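Local coordinates for protein P450 epoxidase (Sorangium cellulosum, PDB 1Q5D) that belongs to the cytochrome P450 family of haem enzymes and holds an iron protoporphyrin IX group in a mainly helical fold, at residues Ala266-Leu271 against Glu407-Ile412. Residues are numbered along the deposited sequence; the frame is centred on the assembly and turned at random.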
ATOM      1  N   ALA A 266      -2.885  12.742  -1.476  1.00 27.50           N
ATOM      2  CA  ALA A 266      -4.095  13.344  -2.049  1.00 28.09           C
ATOM      3  C   ALA A 266      -4.214  14.802  -1.638  1.00 28.83           C
ATOM      4  O   ALA A 266      -4.446  15.671  -2.489  1.00 30.32           O
ATOM      5  CB  ALA A 266      -5.354  12.546  -1.660  1.00 27.52           C
ATOM      6  N   VAL A 267      -4.041  15.071  -0.346  1.00 28.78           N
ATOM      7  CA  VAL A 267      -4.089  16.434   0.176  1.00 30.40           C
ATOM      8  C   VAL A 267      -2.986  17.283  -0.444  1.00 31.69           C
ATOM      9  O   VAL A 267      -3.231  18.409  -0.869  1.00 31.46           O
ATOM     10  CB  VAL A 267      -3.967  16.464   1.726  1.00 30.12           C
ATOM     11  CG1 VAL A 267      -3.671  17.879   2.215  1.00 30.92           C
ATOM     12  CG2 VAL A 267      -5.254  15.909   2.400  1.00 30.58           C
ATOM     13  N   LEU A 268      -1.771  16.733  -0.503  1.00 32.95           N
ATOM     14  CA  LEU A 268      -0.639  17.430  -1.112  1.00 32.57           C
ATOM     15  C   LEU A 268      -0.946  17.829  -2.555  1.00 33.39           C
ATOM     16  O   LEU A 268      -0.736  18.982  -2.957  1.00 33.19           O
ATOM     17  CB  LEU A 268       0.621  16.552  -1.075  1.00 33.10           C
ATOM     18  CG  LEU A 268       1.841  17.132  -1.796  1.00 34.08           C
ATOM     19  CD1 LEU A 268       2.079  18.593  -1.378  1.00 35.22           C
ATOM     20  CD2 LEU A 268       3.086  16.291  -1.513  1.00 34.07           C
ATOM     21  N   ASN A 269      -1.428  16.872  -3.336  1.00 33.08           N
ATOM     22  CA  ASN A 269      -1.676  17.107  -4.742  1.00 33.44           C
ATOM     23  C   ASN A 269      -2.837  18.050  -5.010  1.00 33.81           C
ATOM     24  O   ASN A 269      -2.838  18.740  -6.017  1.00 34.76           O
ATOM     25  CB  ASN A 269      -1.849  15.789  -5.501  1.00 33.27           C
ATOM     26  CG  ASN A 269      -0.526  15.189  -5.910  1.00 33.63           C
ATOM     27  OD1 ASN A 269       0.082  15.600  -6.900  1.00 34.40           O
ATOM     28  ND2 ASN A 269      -0.073  14.205  -5.155  1.00 33.12           N
ATOM     29  N   LEU A 270      -3.802  18.098  -4.099  1.00 34.74           N
ATOM     30  CA  LEU A 270      -4.924  19.025  -4.239  1.00 36.48           C
ATOM     31  C   LEU A 270      -4.527  20.435  -3.804  1.00 38.09           C
ATOM     32  O   LEU A 270      -5.016  21.414  -4.359  1.00 39.05           O
ATOM     33  CB  LEU A 270      -6.155  18.527  -3.466  1.00 35.46           C
ATOM     34  CG  LEU A 270      -6.834  17.319  -4.104  1.00 35.32           C
ATOM     35  CD1 LEU A 270      -7.943  16.723  -3.200  1.00 35.39           C
ATOM     36  CD2 LEU A 270      -7.383  17.646  -5.499  1.00 35.63           C
ATOM     37  N   LEU A 271      -3.633  20.546  -2.821  1.00 39.24           N
ATOM     38  CA  LEU A 271      -3.049  21.847  -2.480  1.00 39.54           C
ATOM     39  C   LEU A 271      -2.175  22.370  -3.623  1.00 40.79           C
ATOM     40  O   LEU A 271      -2.153  23.575  -3.885  1.00 41.45           O
ATOM     41  CB  LEU A 271      -2.221  21.763  -1.203  1.00 38.38           C
ATOM     42  CG  LEU A 271      -2.976  21.425   0.082  1.00 37.77           C
ATOM     43  CD1 LEU A 271      -2.012  21.295   1.238  1.00 36.23           C
ATOM     44  CD2 LEU A 271      -4.048  22.473   0.387  1.00 36.69           C
ATOM     45  N   GLU A 407       6.945  12.243   5.742  1.00 33.41           N
ATOM     46  CA  GLU A 407       7.080  12.247   7.185  1.00 36.26           C
ATOM     47  C   GLU A 407       6.246  13.348   7.838  1.00 36.38           C
ATOM     48  O   GLU A 407       5.742  13.174   8.948  1.00 36.99           O
ATOM     49  CB  GLU A 407       8.560  12.376   7.576  1.00 37.65           C
ATOM     50  CG  GLU A 407       9.378  11.169   7.151  1.00 38.88           C
ATOM     51  CD  GLU A 407      10.858  11.299   7.476  1.00 39.85           C
ATOM     52  OE1 GLU A 407      11.512  10.254   7.611  1.00 41.20           O
ATOM     53  OE2 GLU A 407      11.367  12.425   7.595  1.00 40.12           O
ATOM     54  N   SER A 408       6.112  14.474   7.149  1.00 36.33           N
ATOM     55  CA  SER A 408       5.312  15.592   7.636  1.00 36.33           C
ATOM     56  C   SER A 408       4.743  16.394   6.466  1.00 36.35           C
ATOM     57  O   SER A 408       5.397  16.584   5.442  1.00 35.69           O
ATOM     58  CB  SER A 408       6.132  16.492   8.577  1.00 37.54           C
ATOM     59  OG  SER A 408       7.219  17.085   7.894  1.00 38.78           O
ATOM     60  N   LEU A 409       3.499  16.835   6.625  1.00 36.17           N
ATOM     61  CA  LEU A 409       2.811  17.661   5.653  1.00 36.13           C
ATOM     62  C   LEU A 409       2.113  18.760   6.440  1.00 37.12           C
ATOM     63  O   LEU A 409       0.975  18.604   6.894  1.00 36.26           O
ATOM     64  CB  LEU A 409       1.789  16.815   4.877  1.00 36.09           C
ATOM     65  CG  LEU A 409       0.973  17.521   3.791  1.00 36.14           C
ATOM     66  CD1 LEU A 409       1.870  18.349   2.900  1.00 36.64           C
ATOM     67  CD2 LEU A 409       0.149  16.515   2.963  1.00 35.94           C
ATOM     68  N   ASN A 410       2.820  19.865   6.636  1.00 39.26           N
ATOM     69  CA  ASN A 410       2.348  20.918   7.519  1.00 41.20           C
ATOM     70  C   ASN A 410       1.504  21.937   6.776  1.00 41.46           C
ATOM     71  O   ASN A 410       1.909  22.461   5.736  1.00 41.84           O
ATOM     72  CB  ASN A 410       3.520  21.592   8.234  1.00 41.84           C
ATOM     73  CG  ASN A 410       4.015  20.783   9.423  1.00 42.84           C
ATOM     74  OD1 ASN A 410       5.112  20.223   9.392  1.00 43.64           O
ATOM     75  ND2 ASN A 410       3.201  20.707  10.470  1.00 42.74           N
ATOM     76  N   VAL A 411       0.318  22.202   7.311  1.00 42.19           N
ATOM     77  CA  VAL A 411      -0.618  23.103   6.665  1.00 43.22           C
ATOM     78  C   VAL A 411      -1.167  24.115   7.657  1.00 44.54           C
ATOM     79  O   VAL A 411      -1.029  23.954   8.876  1.00 44.02           O
ATOM     80  CB  VAL A 411      -1.815  22.341   6.040  1.00 43.03           C
ATOM     81  CG1 VAL A 411      -1.340  21.307   5.036  1.00 42.88           C
ATOM     82  CG2 VAL A 411      -2.676  21.689   7.128  1.00 42.94           C
ATOM     83  N   ILE A 412      -1.782  25.158   7.111  1.00 45.38           N
ATOM     84  CA  ILE A 412      -2.562  26.098   7.889  1.00 47.16           C
ATOM     85  C   ILE A 412      -4.001  25.938   7.441  1.00 47.43           C
ATOM     86  O   ILE A 412      -4.331  26.204   6.283  1.00 46.86           O
ATOM     87  CB  ILE A 412      -2.087  27.537   7.631  1.00 47.75           C
ATOM     88  CG1 ILE A 412      -0.601  27.678   7.974  1.00 47.73           C
ATOM     89  CG2 ILE A 412      -2.940  28.525   8.424  1.00 48.10           C
ATOM     90  CD1 ILE A 412       0.146  28.651   7.080  1.00 48.27           C
TER
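Leu409 and Val411 lay their side chains against Val267, Leu268 and Leu271, a small worked case of a helix packing on a beta-sheet within the cytochrome P450 fold. The helix is 257-272, joined here near its C-terminal end; the strand is 406-412, to which the short strands 143-144, 390-391 and 396-397 all pair antiparallel.

The side chains that meet across the two segments are all apolar. Leu409 carries the largest share of the buried surface, and its methyl CD2 reaches two successive helix residues. Its CG lies anti to the backbone N (chi1 -179°), which extends the side chain from the strand toward the helix. CD2 stands 4.1 Å from Val267 CG1 and equally 4.1 Å from Leu268 CB, and it also comes 4.0 Å from the amide nitrogen Leu268 N, meeting helix backbone as well as side chains. One helical turn beyond Val267, Leu271 meets Val411, their side chains crossing at about a right angle.

Hydrogen bonds hold each element separately. Leu271 N donates one to Val267 O at 2.9 Å in the regular helical pattern, while Leu409 N donates to Asp144 OD2 and Val411 pairs through its backbone with Phe143. At Glu407 and Ser408, both facing Val396, the strand carries a classic beta bulge. On the helix, Leu270 and Leu271 also touch Phe383 of helix 368-385. The contact lies away from the haem, with the Val267 side chain about 14 Å from it. At the Leu271 end, the methyls CD1 of Leu271 and CG1 of Val411 approach to 3.9 Å.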